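Local atomic coordinates of protein kinase domain-containing protein (PDB entry 6Z3U), a protein that probably phosphorylates serine and threonine residues of proteins with ATP, acting as the cyclin-dependent kinase of the CAK complex. Residues L142-E147 with N214-R219; P223-I228 with L236-L241. One frame throughout, in Å; residues are numbered along the deposited sequence.

Interaction 1: L142-E147 with N214-R219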
# COMPACT_ATOMS: atom_id res chain seq x y z
N LEU B 142 0.13 4.05 7.07
CA LEU B 142 1.41 4.55 6.60
C LEU B 142 1.60 4.27 5.12
O LEU B 142 2.16 5.10 4.39
CB LEU B 142 2.54 3.91 7.42
CG LEU B 142 3.80 4.73 7.66
CD1 LEU B 142 3.46 6.11 8.18
CD2 LEU B 142 4.71 4.00 8.64
N LYS B 143 1.15 3.11 4.65
CA LYS B 143 1.34 2.73 3.26
C LYS B 143 0.38 3.48 2.34
O LYS B 143 0.80 4.11 1.37
CB LYS B 143 1.15 1.22 3.11
CG LYS B 143 1.22 0.70 1.68
CD LYS B 143 0.88 -0.79 1.61
CE LYS B 143 0.95 -1.32 0.19
NZ LYS B 143 0.48 -2.73 0.09
N TYR B 144 -0.92 3.42 2.63
CA TYR B 144 -1.92 3.85 1.65
C TYR B 144 -2.15 5.36 1.68
O TYR B 144 -2.46 5.94 0.64
CB TYR B 144 -3.23 3.10 1.89
CG TYR B 144 -3.10 1.62 1.63
CD1 TYR B 144 -2.58 1.15 0.43
CD2 TYR B 144 -3.49 0.69 2.58
CE1 TYR B 144 -2.45 -0.21 0.19
CE2 TYR B 144 -3.37 -0.67 2.35
CZ TYR B 144 -2.85 -1.11 1.15
OH TYR B 144 -2.72 -2.46 0.90
N LEU B 145 -1.99 6.00 2.83
CA LEU B 145 -2.11 7.46 2.87
C LEU B 145 -1.03 8.11 2.01
O LEU B 145 -1.26 9.14 1.37
CB LEU B 145 -2.04 7.96 4.31
CG LEU B 145 -3.28 7.68 5.17
CD1 LEU B 145 -3.04 8.16 6.60
CD2 LEU B 145 -4.51 8.35 4.59
N ARG B 146 0.17 7.52 2.00
CA ARG B 146 1.22 8.02 1.11
C ARG B 146 0.90 7.70 -0.34
O ARG B 146 1.17 8.51 -1.24
CB ARG B 146 2.57 7.41 1.51
CG ARG B 146 3.71 7.73 0.56
CD ARG B 146 3.94 9.22 0.45
NE ARG B 146 4.97 9.55 -0.54
CZ ARG B 146 4.75 9.63 -1.84
NH1 ARG B 146 3.54 9.40 -2.34
NH2 ARG B 146 5.75 9.94 -2.66
N GLU B 147 0.30 6.53 -0.59
CA GLU B 147 -0.00 6.13 -1.96
C GLU B 147 -1.06 7.03 -2.58
O GLU B 147 -0.95 7.41 -3.75
CB GLU B 147 -0.47 4.67 -1.97
CG GLU B 147 0.23 3.77 -2.98
CD GLU B 147 -0.07 2.30 -2.74
OE1 GLU B 147 -0.57 1.63 -3.67
OE2 GLU B 147 0.18 1.81 -1.62
N ASN B 214 -6.50 3.86 -7.86
CA ASN B 214 -5.18 3.43 -7.43
C ASN B 214 -5.20 2.03 -6.83
O ASN B 214 -4.28 1.67 -6.08
CB ASN B 214 -4.61 4.43 -6.42
CG ASN B 214 -4.33 5.78 -7.04
OD1 ASN B 214 -3.21 6.06 -7.47
ND2 ASN B 214 -5.36 6.62 -7.10
N PHE B 215 -6.23 1.24 -7.13
CA PHE B 215 -6.29 -0.16 -6.74
C PHE B 215 -6.16 -0.33 -5.23
O PHE B 215 -5.36 -1.13 -4.73
CB PHE B 215 -5.23 -0.98 -7.48
CG PHE B 215 -5.12 -0.64 -8.94
CD1 PHE B 215 -6.16 -0.93 -9.81
CD2 PHE B 215 -3.98 -0.03 -9.44
CE1 PHE B 215 -6.06 -0.62 -11.15
CE2 PHE B 215 -3.88 0.28 -10.78
CZ PHE B 215 -4.92 -0.02 -11.63
N ILE B 216 -6.96 0.43 -4.49
CA ILE B 216 -6.97 0.39 -3.04
C ILE B 216 -8.42 0.31 -2.58
O ILE B 216 -9.26 1.09 -3.04
CB ILE B 216 -6.29 1.62 -2.42
CG1 ILE B 216 -4.80 1.64 -2.79
CG2 ILE B 216 -6.46 1.63 -0.92
CD1 ILE B 216 -4.16 3.00 -2.65
N LEU B 217 -8.72 -0.64 -1.70
CA LEU B 217 -10.02 -0.75 -1.07
C LEU B 217 -9.95 -0.13 0.32
O LEU B 217 -9.00 -0.38 1.07
CB LEU B 217 -10.46 -2.21 -0.97
CG LEU B 217 -10.67 -2.95 -2.29
CD1 LEU B 217 -10.91 -4.44 -2.04
CD2 LEU B 217 -11.82 -2.35 -3.07
N HIS B 218 -10.95 0.69 0.66
CA HIS B 218 -10.96 1.34 1.96
C HIS B 218 -11.53 0.42 3.03
O HIS B 218 -10.93 0.25 4.10
CB HIS B 218 -11.76 2.64 1.89
CG HIS B 218 -11.74 3.44 3.15
ND1 HIS B 218 -12.64 3.24 4.18
CD2 HIS B 218 -10.93 4.45 3.55
CE1 HIS B 218 -12.38 4.09 5.16
NE2 HIS B 218 -11.35 4.83 4.80
N ARG B 219 -12.69 -0.18 2.77
CA ARG B 219 -13.27 -1.23 3.60
C ARG B 219 -13.60 -0.75 5.01
O ARG B 219 -13.54 -1.52 5.97
CB ARG B 219 -12.36 -2.47 3.65
CG ARG B 219 -11.98 -2.99 2.27
CD ARG B 219 -11.12 -4.25 2.32
NE ARG B 219 -10.08 -4.22 3.34
CZ ARG B 219 -9.18 -5.18 3.51
NH1 ARG B 219 -9.18 -6.24 2.71
NH2 ARG B 219 -8.27 -5.07 4.47

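Interaction 2: P223-I228 with L236-L241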
# COMPACT_ATOMS: atom_id res chain seq x y z
N PRO B 223 -19.94 7.55 8.18
CA PRO B 223 -19.93 9.01 8.38
C PRO B 223 -18.79 9.52 9.26
O PRO B 223 -18.15 10.52 8.91
CB PRO B 223 -21.31 9.28 9.00
CG PRO B 223 -22.16 8.16 8.52
CD PRO B 223 -21.26 6.97 8.47
N ASN B 224 -18.53 8.87 10.39
CA ASN B 224 -17.54 9.40 11.32
C ASN B 224 -16.11 9.25 10.81
O ASN B 224 -15.19 9.74 11.46
CB ASN B 224 -17.67 8.73 12.69
CG ASN B 224 -17.64 7.22 12.60
OD1 ASN B 224 -18.61 6.59 12.19
ND2 ASN B 224 -16.52 6.63 12.99
N ASN B 225 -15.90 8.56 9.68
CA ASN B 225 -14.60 8.52 9.03
C ASN B 225 -14.49 9.52 7.89
O ASN B 225 -13.55 9.45 7.10
CB ASN B 225 -14.31 7.11 8.51
CG ASN B 225 -14.00 6.13 9.62
OD1 ASN B 225 -13.67 6.52 10.74
ND2 ASN B 225 -14.11 4.84 9.31
N LEU B 226 -15.45 10.44 7.78
CA LEU B 226 -15.45 11.50 6.77
C LEU B 226 -15.21 12.83 7.47
O LEU B 226 -16.14 13.47 7.97
CB LEU B 226 -16.77 11.50 5.99
CG LEU B 226 -17.02 10.25 5.15
CD1 LEU B 226 -18.47 10.15 4.71
CD2 LEU B 226 -16.11 10.28 3.93
N LEU B 227 -13.95 13.25 7.52
CA LEU B 227 -13.57 14.48 8.19
C LEU B 227 -13.74 15.67 7.25
O LEU B 227 -13.76 15.54 6.03
CB LEU B 227 -12.12 14.38 8.67
CG LEU B 227 -11.79 13.09 9.42
CD1 LEU B 227 -10.40 13.16 10.02
CD2 LEU B 227 -12.81 12.81 10.51
N ILE B 228 -13.87 16.86 7.85
CA ILE B 228 -14.23 18.07 7.13
C ILE B 228 -13.13 19.11 7.33
O ILE B 228 -12.74 19.39 8.47
CB ILE B 228 -15.58 18.64 7.59
CG1 ILE B 228 -16.63 17.53 7.66
CG2 ILE B 228 -16.06 19.71 6.64
CD1 ILE B 228 -17.92 17.96 8.32
N LEU B 236 -11.79 11.77 3.18
CA LEU B 236 -11.80 10.40 3.70
C LEU B 236 -10.53 10.15 4.50
O LEU B 236 -9.43 10.42 4.02
CB LEU B 236 -11.90 9.40 2.54
CG LEU B 236 -12.33 7.97 2.85
CD1 LEU B 236 -13.65 7.93 3.60
CD2 LEU B 236 -12.42 7.16 1.57
N ALA B 237 -10.67 9.60 5.71
CA ALA B 237 -9.58 9.64 6.68
C ALA B 237 -9.09 8.27 7.13
O ALA B 237 -7.90 7.97 6.97
CB ALA B 237 -10.00 10.47 7.90
N ASP B 238 -9.94 7.44 7.74
CA ASP B 238 -9.45 6.25 8.42
C ASP B 238 -9.18 5.14 7.41
O ASP B 238 -10.11 4.62 6.79
CB ASP B 238 -10.44 5.78 9.48
CG ASP B 238 -9.85 4.73 10.41
OD1 ASP B 238 -9.33 3.72 9.90
OD2 ASP B 238 -9.91 4.92 11.64
N PHE B 239 -7.90 4.78 7.25
CA PHE B 239 -7.48 3.74 6.32
C PHE B 239 -6.93 2.51 7.03
O PHE B 239 -6.21 1.71 6.42
CB PHE B 239 -6.44 4.30 5.35
CG PHE B 239 -7.03 5.00 4.16
CD1 PHE B 239 -7.48 6.30 4.25
CD2 PHE B 239 -7.12 4.35 2.94
CE1 PHE B 239 -8.03 6.94 3.15
CE2 PHE B 239 -7.66 4.99 1.84
CZ PHE B 239 -8.11 6.28 1.95
N GLY B 240 -7.27 2.33 8.31
CA GLY B 240 -6.72 1.23 9.08
C GLY B 240 -7.14 -0.15 8.62
O GLY B 240 -6.54 -1.13 9.05
N LEU B 241 -8.15 -0.24 7.75
CA LEU B 241 -8.61 -1.52 7.23
C LEU B 241 -8.38 -1.63 5.72
O LEU B 241 -8.83 -2.62 5.12
CB LEU B 241 -10.09 -1.73 7.55
CG LEU B 241 -10.42 -2.15 8.98
CD1 LEU B 241 -11.91 -2.40 9.13
CD2 LEU B 241 -9.66 -3.40 9.37

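Interaction 1: L142-E147 with N214-R219
Y144 and E147 of the C-helix of the kinase, helix 136-148, meet I216 on the short strand that leads into the HRD motif of the catalytic loop. I216 carries most of the second segment's share of the contact, and Y144 and E147 both point their beta carbons toward that segment. Its CD1 methyl lies 3.9 Å from Y144 CD1, on the rim of the tyrosine ring. The CG2 methyl approaches over one face of that ring, 4.1 Å above the plane and shifted toward the rim. On the opposite face K143, from the same helix, lays its CD methylene, so the ring is held between two aliphatic groups. The CG of Y144 stands anti to its carbonyl carbon (chi1 -65°), which carries the ring across to the strand. E147, its chain extended beyond CG, crosses I216 at an angle, and its OE1 passes 4.0 Å from I216 CD1. N214, just after helix 194-213, lies beside E147. F215, with positive phi, is the C-prime residue of the Schellman motif that ends that helix. It turns the chain so that I216 can face the C-helix. No hydrogen bond joins the two segments. Y144 OH and R146 find polar partners beyond the contact, in S244 and in E19 of the cyclin chain. What remains is van der Waals packing round an aliphatic side chain, with the E147 carboxylate at its margin, and it gives little directional restraint.

Interaction 2: P223-I228 with L236-L241
N225, at the end of the catalytic loop, faces D238, the aspartate of the DFG motif. The two side chains lie across each other at a slant, with amide and carboxylate planes 32° apart. It is the CB of D238 that the amide touches, 3.5 Å from N225 OD1. The carboxylate is turned past it: CG of D238 is anti to the backbone N (chi1 -168°), and OD1 accepts a bond from G240 N at 3.0 Å. This closes an Asx turn within D238-G240, and the N-H meets OD1 nearly head-on. The other end of the N225 amide serves the catalytic loop, because ND2 donates to the carbonyl of D220, the predicted proton acceptor. With the amide cut back to an alanine, the D220 carbonyl is likely to lose its hydrogen-bond donor and a gap to open beside the CB of D238. The backbones are joined by one hydrogen bond, from A237 N to N225 O, at 3.2 Å and with an N-H...O angle of 143°. Next to it L226 and L236 form an antiparallel non-hydrogen-bonded pair. Their side chains lie on the same face of the small sheet and meet methyl to methyl, CD2 of L226 against CD1 of L236. L227 brings its CD1 against the CB of A237. The pair of strands, 226-228 and 234-236, rests on helix 194-213, where L226 packs on L204 and L236 on A207. Beyond the strand, the F239 side chain packs against the C-helix, on L145 and L148, while its backbone N is hydrogen-bonded to the E141 carboxylate.

In the fold
The two contacts lie in series along the chain, within one kinase domain, with centres 12 Å apart. Both are partly buried. The centre of interaction 2 is about 5 Å from the centre of the chain, that of interaction 1 about 12 Å. Interaction 2 touches no other protein chain, whereas in interaction 1 the C-helix also meets the cyclin chain. Their chemistry differs too. In interaction 1 a helix packs on a strand without a hydrogen bond, whereas interaction 2 combines a backbone bond, a strand pair and polar side chains of the catalytic loop and DFG motif. They also touch directly: H218 packs on L236, and R219 NH2 probably bonds to L241 O. Helix 194-213 precedes the strand of interaction 1 and underlies interaction 2.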